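Local coordinates for glutamine amidotransferase domain-containing protein (Streptococcus mutans, PDB 3L7N), which probably hydrolyses glutamine to release ammonia for an amination reaction, as a glutamine amidotransferase of the class 1 family whose acceptor is not established, at residues A[154-159]-A[164-169]. Numbering follows the deposited sequence.
Sequences QVLAIS and RQIIKF
Gln165 and Ser159 meet because each first torsion swings the polar group across: CG of Gln165 lies opposite its own carbonyl carbon (chi1 -80°) and the chain then bends, while OG of Ser159 sits between backbone N and carbonyl carbon (chi1 72°). The bend carries the amide over to Ser159, and NE2 of Gln165 donates to OG of Ser159 at 3.0 Å, the hydroxyl lying in the amide plane. Serine suits this buried spot because its hydroxyl can accept from NE2 while also hydrogen-bonding Glu112 and the carbonyl of Cys162 in the turn. Glu112 takes a weak hydrogen bond from NE2 too, and its carboxylate probably polarises both groups.

From Gln154 to Ala157 the backbones pair antiparallel with 166-168. Gln154 and Lys168 exchange two bonds, N of Lys168 reaching O of Gln154 at 2.9 Å in the carbonyl plane. N of Leu156 binds O of Ile166 from above the carbonyl plane. Leu156 is the extra residue of a beta bulge, between the pairs Val155-Ile167 and Ala157-Ile166. O of Ala157 accepts from N of Gln165 at 2.8 Å and weakly from N of Ile166.

Beta-branched Ile166 suits the strand, laying CG2 against CB of Leu156 at 4.0 Å and CD1 against the small methyl of Ala157. Leu156 also sets CD1 against CB of Lys168 at 3.8 Å, at the base of a long chain whose NZ bonds the hydroxyl of Tyr174. On the face carrying Val155 and Ile167, CG2 of Val155 touches CG of Arg164, the side chains crossing at about a right angle; the arginine's guanidinium bonds the carbonyl of Pro147.

Strands 154-158 and 166-170 form a bulged antiparallel beta hairpin, embedded in the central mixed sheet of the class 1 glutamine amidotransferase fold.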
loop_
_atom_site.group_PDB
_atom_site.type_symbol
_atom_site.label_atom_id
_atom_site.label_comp_id
_atom_site.label_asym_id
_atom_site.label_seq_id
_atom_site.Cartn_x
_atom_site.Cartn_y
_atom_site.Cartn_z
ATOM N N GLN A 154 9.442 -12.687 -0.204
ATOM C CA GLN A 154 10.745 -11.974 0.013
ATOM C C GLN A 154 10.544 -10.536 0.453
ATOM O O GLN A 154 9.664 -9.869 -0.041
ATOM C CB GLN A 154 11.550 -11.981 -1.252
ATOM C CG GLN A 154 12.032 -13.349 -1.621
ATOM C CD GLN A 154 12.220 -13.503 -3.078
ATOM O OE1 GLN A 154 11.318 -13.939 -3.779
ATOM N NE2 GLN A 154 13.381 -13.101 -3.571
ATOM N N VAL A 155 11.369 -10.058 1.380
ATOM C CA VAL A 155 11.424 -8.626 1.680
ATOM C C VAL A 155 12.378 -7.878 0.676
ATOM O O VAL A 155 13.602 -8.220 0.551
ATOM C CB VAL A 155 11.879 -8.370 3.110
ATOM C CG1 VAL A 155 11.958 -6.884 3.385
ATOM C CG2 VAL A 155 10.947 -9.096 4.131
ATOM N N LEU A 156 11.832 -6.905 -0.061
ATOM C CA LEU A 156 12.633 -6.164 -0.966
ATOM C C LEU A 156 13.111 -4.814 -0.376
ATOM O O LEU A 156 14.042 -4.217 -0.895
ATOM C CB LEU A 156 11.950 -6.013 -2.322
ATOM C CG LEU A 156 11.288 -7.297 -2.825
ATOM C CD1 LEU A 156 10.595 -7.089 -4.161
ATOM C CD2 LEU A 156 12.243 -8.420 -2.933
ATOM N N ALA A 157 12.563 -4.402 0.754
ATOM C CA ALA A 157 12.998 -3.150 1.311
ATOM C C ALA A 157 12.603 -2.964 2.683
ATOM O O ALA A 157 11.567 -3.482 3.112
ATOM C CB ALA A 157 12.535 -2.045 0.512
ATOM N N ILE A 158 13.444 -2.222 3.439
ATOM C CA ILE A 158 13.185 -1.954 4.860
ATOM C C ILE A 158 13.361 -0.504 5.119
ATOM O O ILE A 158 13.935 0.226 4.298
ATOM C CB ILE A 158 14.124 -2.761 5.785
ATOM C CG1 ILE A 158 15.581 -2.201 5.712
ATOM C CG2 ILE A 158 14.128 -4.200 5.402
ATOM C CD1 ILE A 158 16.348 -2.331 7.087
ATOM N N SER A 159 12.807 -0.054 6.212
ATOM C CA SER A 159 13.150 1.221 6.733
ATOM C C SER A 159 13.859 0.997 8.109
ATOM O O SER A 159 13.972 -0.177 8.600
ATOM C CB SER A 159 11.891 2.061 6.912
ATOM O OG SER A 159 11.098 1.584 8.012
ATOM N N ARG A 164 9.749 -4.515 6.960
ATOM C CA ARG A 164 8.972 -5.086 5.867
ATOM C C ARG A 164 8.250 -3.961 4.993
ATOM O O ARG A 164 7.057 -3.697 5.164
ATOM C CB ARG A 164 7.941 -6.069 6.456
ATOM C CG ARG A 164 8.545 -7.350 6.945
ATOM C CD ARG A 164 7.611 -8.117 7.777
ATOM N NE ARG A 164 8.287 -9.263 8.299
ATOM C CZ ARG A 164 7.726 -10.268 8.982
ATOM N NH1 ARG A 164 6.410 -10.326 9.194
ATOM N NH2 ARG A 164 8.499 -11.236 9.434
ATOM N N GLN A 165 8.988 -3.277 4.152
ATOM C CA GLN A 165 8.423 -2.144 3.518
ATOM C C GLN A 165 7.817 -2.551 2.194
ATOM O O GLN A 165 6.745 -2.106 1.844
ATOM C CB GLN A 165 9.460 -1.023 3.316
ATOM C CG GLN A 165 9.730 -0.195 4.500
ATOM C CD GLN A 165 8.487 0.437 5.106
ATOM O OE1 GLN A 165 7.402 0.340 4.560
ATOM N NE2 GLN A 165 8.653 1.084 6.277
ATOM N N ILE A 166 8.530 -3.382 1.458
ATOM C CA ILE A 166 8.084 -3.868 0.197
ATOM C C ILE A 166 8.312 -5.371 0.208
ATOM O O ILE A 166 9.324 -5.841 0.781
ATOM C CB ILE A 166 8.890 -3.318 -0.871
ATOM C CG1 ILE A 166 8.714 -1.801 -0.958
ATOM C CG2 ILE A 166 8.544 -3.960 -2.153
ATOM C CD1 ILE A 166 9.524 -1.174 -2.103
ATOM N N ILE A 167 7.341 -6.153 -0.327
ATOM C CA ILE A 167 7.391 -7.628 -0.233
ATOM C C ILE A 167 6.945 -8.211 -1.544
ATOM O O ILE A 167 6.027 -7.696 -2.160
ATOM C CB ILE A 167 6.507 -8.168 0.893
ATOM C CG1 ILE A 167 6.962 -7.657 2.227
ATOM C CG2 ILE A 167 6.440 -9.759 0.866
ATOM C CD1 ILE A 167 6.032 -8.104 3.362
ATOM N N LYS A 168 7.633 -9.237 -2.018
ATOM C CA LYS A 168 7.197 -9.911 -3.159
ATOM C C LYS A 168 6.672 -11.216 -2.737
ATOM O O LYS A 168 7.450 -12.106 -2.282
ATOM C CB LYS A 168 8.293 -10.104 -4.111
ATOM C CG LYS A 168 7.880 -10.919 -5.337
ATOM C CD LYS A 168 9.086 -11.180 -6.243
ATOM C CE LYS A 168 8.730 -11.880 -7.521
ATOM N NZ LYS A 168 9.473 -11.167 -8.709
ATOM N N PHE A 169 5.334 -11.353 -2.842
ATOM C CA PHE A 169 4.588 -12.575 -2.531
ATOM C C PHE A 169 4.552 -13.533 -3.703
ATOM O O PHE A 169 4.337 -14.730 -3.520
ATOM C CB PHE A 169 3.151 -12.219 -2.164
ATOM C CG PHE A 169 3.013 -11.578 -0.836
ATOM C CD1 PHE A 169 2.969 -12.353 0.323
ATOM C CD2 PHE A 169 2.931 -10.191 -0.721
ATOM C CE1 PHE A 169 2.863 -11.745 1.613
ATOM C CE2 PHE A 169 2.816 -9.565 0.552
ATOM C CZ PHE A 169 2.784 -10.351 1.717
#